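Local atomic coordinates of probable transcriptional regulatory protein, Rv1404 (Mycobacterium tuberculosis, PDB entry 2NYX), a protein that probably binds DNA and regulates transcription as a winged helix-turn-helix protein of the MarR family. Residues F48-I53 and E87-L92; L54-P59 and G150-A155; A37-N42 and T117-T122. All coordinates share one frame; numbering follows the deposited sequence.

Contact 1 of 3, residues F48-I53 and E87-L92; sequences FRTLVI and ELIDRL
Leu88, following Glu87, the C-prime residue (phi 58°) of the Schellman motif that ends helix 73-85, meets Leu51 of helix 45-57 through its inner carbon: Leu88 CB points toward that helix and lies 4.2 Å from Leu51 CD2. The two backbones come nearest at the same place, with Leu51 CA and Leu88 CA 8.0 Å apart. The leucine also touches Leu83 and Arg108, so the helices before and after the hairpin both reach it. Next comes Ile89, the first residue of strand 89-92, whose side chain bears most directly on helix 45-57. Its CG1 stands anti to the carbonyl carbon (chi1 -70°), and the chain runs on nearly straight to put CD1 at the junction of two helix residues. Ile89 CD1 is 4.0 Å from Leu51 CD2, and the same methyl is 4.0 Å from Thr50 CG2. The approaches differ: Thr50 and Ile89 meet at about a right angle, Leu51 and Ile89 obliquely. This is the inner side of the wing of the MarR-type winged helix-turn-helix, where the first hairpin strand packs against helix 45-57 in the core. Thr50 presents only its methyl: its OG1, beside the backbone N, bonds Pro46 O, and CG2 is what faces Ile89. From Asp90 onward the strand leaves the helix, and the backbones of Asp90 and Leu92 pair with Ala104 and Leu102 in the neighbouring strand.

Contact 2 of 3, residues L54-P59 and G150-A155; sequences LSNHGP and GGEPDA
Asn56 reaches across to Pro153 and Glu152 in a partly buried, water-mediated contact between the last turn of helix 45-57 and the extended C-terminal tail that follows helix 139-150. In the MarR fold this is where the DNA-binding lobe, which includes helix 45-57, meets the C-terminal part of the chain, and the second subunit lies against the same spot: its Arg26 packs on both Asn56 and Glu152, and its Thr23 bonds Ala155 N. Each segment comes off a helix end with a glycine of positive phi, Gly58 in one and Gly151, within a Schellman motif, in the other. The direct touching is between the asparagine amide and the proline ring. Asn56 ND2 lies 3.6 Å from Pro153 CG and 3.8 Å from Pro153 CD, the two side chains crossing at a slant. Glu152 begins by pointing away from the helix, but a bend at chi2 (66°) swings its carboxylate back. Even so, Asn56 ND2 and Glu152 OE2 are 4.0 Å apart, too far for a direct bond. The other carboxylate oxygen, Glu152 OE1, forms a salt bridge with Arg49, about two helical turns before Asn56, which fixes the carboxylate beside helix 45-57. A single water closes the remaining interval and ties both parts of the tail to the helix: it accepts from Asn56 ND2 at 2.8 Å and donates to Glu152 OE2 and to Pro153 O, each of the latter two oxygens 2.9 Å from it.

Contact 3 of 3, residues A37-N42 and T117-T122; sequences AQVDEN and TEHRRT
Gln38 holds its CG between the backbone N and the carbonyl carbon (chi1 80°), then runs straight on through chi2, and this carries its amide out toward His119. On the other side, CG of His119 stands anti to the carbonyl carbon (chi1 -75°), so that the root of the imidazole faces the incoming amide. The closest approach is Gln38 OE1 to His119 CB, 3.4 Å, and the same oxygen is 4.0 Å from His119 CG. No hydrogen bond joins the two residues; the amide lies against the start of the ring obliquely, the amide and ring planes turned 39° from one another. Val39 completes the contact more loosely: its CG2 approaches His119 ND1 at 4.3 Å, and its side chain also rests on Gln115 and Val116 of the long helix. His119 ND1 is hydrogen-bonded to Gln115 O, one turn earlier, which probably restrains the rotation of the ring. Just beyond Val39, Asp40 OD1 accepts from Asn42 N at 2.9 Å in an Asx turn, while in helix 107-128 Glu118 O takes two donors, Thr122 N at 3.1 Å and Thr122 OG1 at 3.0 Å, from opposite faces of its plane. Alongside, Arg120 bonds Ser35 of helix 26-39, and Arg121 forms salt bridges with Asp15 and Asp19 of the second subunit. Both segments lie in the layer of N- and C-terminal helices through which MarR-family proteins typically dimerise: the C-terminal part of helix 26-39 lies against helix 107-128, the long helix that follows the wing, its solvent-facing margin marked by the exposed Gln38.

Overall arrangement
Contacts 1 and 2 share helix 45-57, and their centres are about 12 Å apart. They are joined by the salt bridge of Arg49 NH2 to Glu152 OE1, 2.8 Å, and by packing of Ile89 CD1 on Leu54 CD1, 3.7 Å, so wing and tail contacts interleave along one helix: Arg49 reaches the tail, Leu54 the wing. Contact 3 lies about 16 Å from contact 1, centre to centre, linked to it where Phe48 CE2 packs 4.0 Å from Arg120 NH2. It is about 18 Å from contact 2 between centres; their nearest atoms are about 5 Å apart, without touching. All three border the second subunit, consistent with a DNA-binding lobe fastened to the dimer interface.

Contact 1 of 3, residues F48-I53 and E87-L92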
loop_
_atom_site.group_PDB
_atom_site.type_symbol
_atom_site.label_atom_id
_atom_site.label_comp_id
_atom_site.label_asym_id
_atom_site.label_seq_id
_atom_site.Cartn_x
_atom_site.Cartn_y
_atom_site.Cartn_z
ATOM N N PHE B 48 4.184 -0.815 8.560
ATOM C CA PHE B 48 4.776 0.438 8.111
ATOM C C PHE B 48 3.856 1.644 8.313
ATOM O O PHE B 48 4.318 2.717 8.700
ATOM C CB PHE B 48 5.278 0.370 6.670
ATOM C CG PHE B 48 6.017 1.603 6.260
ATOM C CD1 PHE B 48 7.298 1.849 6.745
ATOM C CD2 PHE B 48 5.410 2.561 5.458
ATOM C CE1 PHE B 48 7.974 3.007 6.402
ATOM C CE2 PHE B 48 6.081 3.725 5.107
ATOM C CZ PHE B 48 7.361 3.950 5.578
ATOM N N ARG B 49 2.562 1.465 8.061
ATOM C CA ARG B 49 1.575 2.512 8.304
ATOM C C ARG B 49 1.567 2.960 9.781
ATOM O O ARG B 49 1.544 4.159 10.075
ATOM C CB ARG B 49 0.184 2.063 7.825
ATOM C CG ARG B 49 -0.917 3.098 8.003
ATOM C CD ARG B 49 -0.583 4.394 7.274
ATOM N NE ARG B 49 -1.438 5.508 7.672
ATOM C CZ ARG B 49 -1.330 6.740 7.178
ATOM N NH1 ARG B 49 -0.422 7.011 6.254
ATOM N NH2 ARG B 49 -2.134 7.702 7.594
ATOM N N THR B 50 1.606 1.993 10.696
ATOM C CA THR B 50 1.764 2.254 12.135
ATOM C C THR B 50 2.900 3.236 12.397
ATOM O O THR B 50 2.757 4.172 13.185
ATOM C CB THR B 50 2.039 0.944 12.911
ATOM O OG1 THR B 50 0.949 0.051 12.717
ATOM C CG2 THR B 50 2.199 1.188 14.396
ATOM N N LEU B 51 4.032 3.019 11.737
ATOM C CA LEU B 51 5.196 3.882 11.945
ATOM C C LEU B 51 4.943 5.304 11.449
ATOM O O LEU B 51 5.318 6.256 12.109
ATOM C CB LEU B 51 6.452 3.295 11.296
ATOM C CG LEU B 51 6.924 1.900 11.708
ATOM C CD1 LEU B 51 8.200 1.573 10.994
ATOM C CD2 LEU B 51 7.123 1.818 13.192
ATOM N N VAL B 52 4.280 5.435 10.304
ATOM C CA VAL B 52 3.990 6.740 9.730
ATOM C C VAL B 52 3.003 7.500 10.595
ATOM O O VAL B 52 3.170 8.701 10.832
ATOM C CB VAL B 52 3.466 6.634 8.275
ATOM C CG1 VAL B 52 3.042 8.007 7.751
ATOM C CG2 VAL B 52 4.538 6.021 7.385
ATOM N N ILE B 53 1.983 6.801 11.078
ATOM C CA ILE B 53 1.025 7.410 11.999
ATOM C C ILE B 53 1.764 7.937 13.231
ATOM O O ILE B 53 1.484 9.044 13.707
ATOM C CB ILE B 53 -0.115 6.442 12.369
ATOM C CG1 ILE B 53 -0.811 5.950 11.097
ATOM C CG2 ILE B 53 -1.137 7.125 13.260
ATOM C CD1 ILE B 53 -2.051 5.110 11.338
ATOM N N GLU B 87 12.665 -3.203 17.859
ATOM C CA GLU B 87 13.255 -1.906 18.260
ATOM C C GLU B 87 12.816 -0.708 17.425
ATOM O O GLU B 87 13.542 0.272 17.330
ATOM C CB GLU B 87 14.791 -1.952 18.301
ATOM C CG GLU B 87 15.402 -2.595 19.525
ATOM C CD GLU B 87 15.658 -4.077 19.328
ATOM O OE1 GLU B 87 16.838 -4.504 19.420
ATOM O OE2 GLU B 87 14.678 -4.813 19.072
ATOM N N LEU B 88 11.635 -0.776 16.831
ATOM C CA LEU B 88 11.117 0.342 16.042
ATOM C C LEU B 88 10.141 1.212 16.845
ATOM O O LEU B 88 9.864 2.357 16.477
ATOM C CB LEU B 88 10.490 -0.171 14.735
ATOM C CG LEU B 88 11.418 -1.020 13.846
ATOM C CD1 LEU B 88 10.641 -1.905 12.897
ATOM C CD2 LEU B 88 12.380 -0.167 13.076
ATOM N N ILE B 89 9.648 0.664 17.956
ATOM C CA ILE B 89 8.681 1.339 18.834
ATOM C C ILE B 89 9.026 1.136 20.317
ATOM O O ILE B 89 9.375 0.033 20.740
ATOM C CB ILE B 89 7.227 0.872 18.534
ATOM C CG1 ILE B 89 6.774 1.407 17.178
ATOM C CG2 ILE B 89 6.254 1.321 19.613
ATOM C CD1 ILE B 89 5.441 0.877 16.716
ATOM N N ASP B 90 8.946 2.226 21.080
ATOM C CA ASP B 90 9.023 2.209 22.533
ATOM C C ASP B 90 7.633 2.373 23.149
ATOM O O ASP B 90 6.786 3.084 22.605
ATOM C CB ASP B 90 9.897 3.358 23.017
ATOM C CG ASP B 90 11.370 2.983 23.139
ATOM O OD1 ASP B 90 11.689 1.790 23.381
ATOM O OD2 ASP B 90 12.218 3.903 23.022
ATOM N N ARG B 91 7.393 1.712 24.279
ATOM C CA ARG B 91 6.187 1.974 25.067
ATOM C C ARG B 91 6.500 3.013 26.153
ATOM O O ARG B 91 7.463 2.860 26.897
ATOM C CB ARG B 91 5.641 0.682 25.683
ATOM C CG ARG B 91 5.531 -0.503 24.722
ATOM C CD ARG B 91 4.471 -0.300 23.624
ATOM N NE ARG B 91 3.165 -0.832 24.026
ATOM C CZ ARG B 91 2.085 -0.087 24.241
ATOM N NH1 ARG B 91 2.137 1.230 24.076
ATOM N NH2 ARG B 91 0.950 -0.658 24.616
ATOM N N LEU B 92 5.700 4.070 26.233
ATOM C CA LEU B 92 5.957 5.156 27.177
ATOM C C LEU B 92 4.819 5.337 28.187
ATOM O O LEU B 92 3.670 5.059 27.862
ATOM C CB LEU B 92 6.168 6.483 26.437
ATOM C CG LEU B 92 7.023 6.599 25.177
ATOM C CD1 LEU B 92 6.815 7.978 24.587
ATOM C CD2 LEU B 92 8.492 6.344 25.439
#

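Contact 2 of 3, residues L54-P59 and G150-A155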
loop_
_atom_site.group_PDB
_atom_site.type_symbol
_atom_site.label_atom_id
_atom_site.label_comp_id
_atom_site.label_asym_id
_atom_site.label_seq_id
_atom_site.Cartn_x
_atom_site.Cartn_y
_atom_site.Cartn_z
ATOM N N LEU B 54 2.743 7.175 13.711
ATOM C CA LEU B 54 3.492 7.592 14.897
ATOM C C LEU B 54 4.393 8.815 14.670
ATOM O O LEU B 54 4.533 9.652 15.576
ATOM C CB LEU B 54 4.224 6.418 15.568
ATOM C CG LEU B 54 3.301 5.444 16.316
ATOM C CD1 LEU B 54 4.073 4.263 16.873
ATOM C CD2 LEU B 54 2.532 6.140 17.436
ATOM N N SER B 55 4.964 8.948 13.471
ATOM C CA SER B 55 5.758 10.148 13.175
ATOM C C SER B 55 4.879 11.382 13.004
ATOM O O SER B 55 5.274 12.487 13.387
ATOM C CB SER B 55 6.667 9.956 11.964
ATOM O OG SER B 55 5.919 9.987 10.779
ATOM N N ASN B 56 3.679 11.180 12.457
ATOM C CA ASN B 56 2.674 12.242 12.334
ATOM C C ASN B 56 1.902 12.603 13.598
ATOM O O ASN B 56 1.575 13.767 13.800
ATOM C CB ASN B 56 1.673 11.895 11.236
ATOM C CG ASN B 56 2.262 12.021 9.866
ATOM O OD1 ASN B 56 3.269 12.705 9.678
ATOM N ND2 ASN B 56 1.647 11.362 8.892
ATOM N N HIS B 57 1.587 11.624 14.440
ATOM C CA HIS B 57 0.730 11.926 15.596
ATOM C C HIS B 57 1.454 12.047 16.932
ATOM O O HIS B 57 0.894 12.569 17.899
ATOM C CB HIS B 57 -0.460 10.971 15.677
ATOM C CG HIS B 57 -1.402 11.119 14.530
ATOM N ND1 HIS B 57 -2.528 11.906 14.592
ATOM C CD2 HIS B 57 -1.356 10.626 13.271
ATOM C CE1 HIS B 57 -3.150 11.872 13.428
ATOM N NE2 HIS B 57 -2.458 11.101 12.610
ATOM N N GLY B 58 2.704 11.603 16.965
ATOM C CA GLY B 58 3.483 11.623 18.185
ATOM C C GLY B 58 3.141 10.378 18.959
ATOM O O GLY B 58 2.643 9.416 18.371
ATOM N N PRO B 59 3.437 10.365 20.272
ATOM C CA PRO B 59 3.010 9.258 21.109
ATOM C C PRO B 59 1.503 9.274 21.304
ATOM O O PRO B 59 0.930 10.319 21.614
ATOM C CB PRO B 59 3.748 9.508 22.433
ATOM C CG PRO B 59 4.847 10.452 22.073
ATOM C CD PRO B 59 4.229 11.329 21.042
ATOM N N GLY B 150 -8.832 12.598 2.228
ATOM C CA GLY B 150 -8.382 11.418 2.966
ATOM C C GLY B 150 -7.764 11.717 4.322
ATOM O O GLY B 150 -7.472 10.801 5.093
ATOM N N GLY B 151 -7.555 12.996 4.605
ATOM C CA GLY B 151 -6.957 13.432 5.859
ATOM C C GLY B 151 -5.471 13.151 6.009
ATOM O O GLY B 151 -4.954 13.176 7.120
ATOM N N GLU B 152 -4.772 12.890 4.905
ATOM C CA GLU B 152 -3.350 12.543 4.986
ATOM C C GLU B 152 -2.480 13.783 5.094
ATOM O O GLU B 152 -2.577 14.655 4.239
ATOM C CB GLU B 152 -2.903 11.691 3.795
ATOM C CG GLU B 152 -1.535 11.051 3.996
ATOM C CD GLU B 152 -1.528 10.017 5.125
ATOM O OE1 GLU B 152 -2.565 9.347 5.331
ATOM O OE2 GLU B 152 -0.491 9.872 5.803
ATOM N N PRO B 153 -1.632 13.872 6.144
ATOM C CA PRO B 153 -0.770 15.034 6.285
ATOM C C PRO B 153 0.291 15.056 5.190
ATOM O O PRO B 153 0.663 14.008 4.667
ATOM C CB PRO B 153 -0.123 14.826 7.654
ATOM C CG PRO B 153 -0.986 13.815 8.346
ATOM C CD PRO B 153 -1.438 12.930 7.259
ATOM N N ASP B 154 0.742 16.256 4.834
ATOM C CA ASP B 154 1.771 16.439 3.820
ATOM C C ASP B 154 3.049 15.671 4.187
ATOM O O ASP B 154 3.453 15.650 5.340
ATOM C CB ASP B 154 2.051 17.929 3.621
ATOM C CG ASP B 154 2.940 18.196 2.429
ATOM O OD1 ASP B 154 3.972 18.883 2.596
ATOM O OD2 ASP B 154 2.615 17.708 1.319
ATOM N N ALA B 155 3.678 15.064 3.184
ATOM C CA ALA B 155 4.721 14.042 3.377
ATOM C C ALA B 155 6.015 14.320 4.186
ATOM O O ALA B 155 6.380 13.462 4.990
ATOM C CB ALA B 155 5.048 13.360 2.059
HETATM O O HOH W 1 1.693 11.805 6.164
#

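Contact 3 of 3, residues A37-N42 and T117-T122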
loop_
_atom_site.group_PDB
_atom_site.type_symbol
_atom_site.label_atom_id
_atom_site.label_comp_id
_atom_site.label_asym_id
_atom_site.label_seq_id
_atom_site.Cartn_x
_atom_site.Cartn_y
_atom_site.Cartn_z
ATOM N N ALA B 37 9.669 -2.502 1.210
ATOM C CA ALA B 37 10.337 -3.791 1.152
ATOM C C ALA B 37 11.838 -3.657 0.959
ATOM O O ALA B 37 12.586 -4.557 1.345
ATOM C CB ALA B 37 9.736 -4.633 0.053
ATOM N N GLN B 38 12.285 -2.542 0.376
ATOM C CA GLN B 38 13.709 -2.349 0.082
ATOM C C GLN B 38 14.526 -1.927 1.302
ATOM O O GLN B 38 15.743 -2.067 1.313
ATOM C CB GLN B 38 13.933 -1.408 -1.121
ATOM C CG GLN B 38 13.836 0.108 -0.848
ATOM C CD GLN B 38 14.037 0.972 -2.117
ATOM O OE1 GLN B 38 13.168 1.786 -2.479
ATOM N NE2 GLN B 38 15.179 0.791 -2.794
ATOM N N VAL B 39 13.857 -1.425 2.332
ATOM C CA VAL B 39 14.542 -0.987 3.548
ATOM C C VAL B 39 14.540 -2.091 4.600
ATOM O O VAL B 39 15.583 -2.418 5.159
ATOM C CB VAL B 39 13.946 0.326 4.100
ATOM C CG1 VAL B 39 14.545 0.667 5.462
ATOM C CG2 VAL B 39 14.191 1.462 3.112
ATOM N N ASP B 40 13.366 -2.651 4.876
ATOM C CA ASP B 40 13.272 -3.852 5.694
ATOM C C ASP B 40 12.415 -4.874 4.975
ATOM O O ASP B 40 11.244 -4.632 4.712
ATOM C CB ASP B 40 12.726 -3.557 7.101
ATOM C CG ASP B 40 12.955 -4.721 8.079
ATOM O OD1 ASP B 40 12.976 -5.899 7.645
ATOM O OD2 ASP B 40 13.117 -4.455 9.291
ATOM N N GLU B 41 13.030 -6.012 4.663
ATOM C CA GLU B 41 12.394 -7.116 3.945
ATOM C C GLU B 41 11.180 -7.665 4.682
ATOM O O GLU B 41 10.248 -8.170 4.053
ATOM C CB GLU B 41 13.389 -8.270 3.772
ATOM C CG GLU B 41 14.776 -7.887 3.279
ATOM C CD GLU B 41 15.859 -8.734 3.917
ATOM O OE1 GLU B 41 16.665 -9.352 3.187
ATOM O OE2 GLU B 41 15.901 -8.792 5.162
ATOM N N ASN B 42 11.211 -7.559 6.012
ATOM C CA ASN B 42 10.265 -8.231 6.910
ATOM C C ASN B 42 9.079 -7.403 7.374
ATOM O O ASN B 42 8.156 -7.925 7.994
ATOM C CB ASN B 42 11.004 -8.735 8.152
ATOM C CG ASN B 42 11.719 -10.044 7.920
ATOM O OD1 ASN B 42 12.427 -10.523 8.798
ATOM N ND2 ASN B 42 11.537 -10.636 6.739
ATOM N N THR B 117 10.629 6.747 2.768
ATOM C CA THR B 117 10.069 7.950 2.144
ATOM C C THR B 117 11.006 8.550 1.103
ATOM O O THR B 117 10.568 8.861 -0.001
ATOM C CB THR B 117 9.644 9.012 3.189
ATOM O OG1 THR B 117 8.788 8.397 4.153
ATOM C CG2 THR B 117 8.884 10.164 2.532
ATOM N N GLU B 118 12.286 8.689 1.441
ATOM C CA GLU B 118 13.243 9.321 0.532
ATOM C C GLU B 118 13.434 8.478 -0.726
ATOM O O GLU B 118 13.513 9.020 -1.822
ATOM C CB GLU B 118 14.576 9.680 1.232
ATOM C CG GLU B 118 15.748 8.701 1.028
ATOM C CD GLU B 118 16.770 9.154 -0.035
ATOM O OE1 GLU B 118 16.642 8.751 -1.223
ATOM O OE2 GLU B 118 17.715 9.905 0.321
ATOM N N HIS B 119 13.453 7.156 -0.566
ATOM C CA HIS B 119 13.613 6.238 -1.692
ATOM C C HIS B 119 12.421 6.225 -2.645
ATOM O O HIS B 119 12.597 6.143 -3.869
ATOM C CB HIS B 119 13.932 4.826 -1.203
ATOM C CG HIS B 119 15.345 4.669 -0.730
ATOM N ND1 HIS B 119 15.680 4.563 0.603
ATOM C CD2 HIS B 119 16.514 4.631 -1.416
ATOM C CE1 HIS B 119 16.990 4.452 0.717
ATOM N NE2 HIS B 119 17.520 4.489 -0.492
ATOM N N ARG B 120 11.221 6.316 -2.082
ATOM C CA ARG B 120 10.015 6.375 -2.875
ATOM C C ARG B 120 9.946 7.699 -3.634
ATOM O O ARG B 120 9.535 7.733 -4.803
ATOM C CB ARG B 120 8.777 6.184 -1.998
ATOM C CG ARG B 120 7.472 6.013 -2.779
ATOM C CD ARG B 120 6.271 5.994 -1.858
ATOM N NE ARG B 120 6.439 4.977 -0.825
ATOM C CZ ARG B 120 5.648 4.814 0.229
ATOM N NH1 ARG B 120 4.597 5.600 0.420
ATOM N NH2 ARG B 120 5.914 3.847 1.091
ATOM N N ARG B 121 10.347 8.786 -2.980
ATOM C CA ARG B 121 10.366 10.078 -3.643
ATOM C C ARG B 121 11.304 10.069 -4.850
ATOM O O ARG B 121 10.978 10.647 -5.883
ATOM C CB ARG B 121 10.752 11.201 -2.682
ATOM C CG ARG B 121 10.343 12.556 -3.203
ATOM C CD ARG B 121 11.058 13.697 -2.530
ATOM N NE ARG B 121 10.570 14.982 -3.045
ATOM C CZ ARG B 121 11.059 15.609 -4.113
ATOM N NH1 ARG B 121 12.059 15.080 -4.802
ATOM N NH2 ARG B 121 10.546 16.770 -4.492
ATOM N N THR B 122 12.454 9.407 -4.722
ATOM C CA THR B 122 13.419 9.311 -5.817
ATOM C C THR B 122 12.828 8.561 -7.018
ATOM O O THR B 122 13.063 8.952 -8.162
ATOM C CB THR B 122 14.765 8.673 -5.364
ATOM O OG1 THR B 122 15.245 9.334 -4.191
ATOM C CG2 THR B 122 15.831 8.803 -6.440
#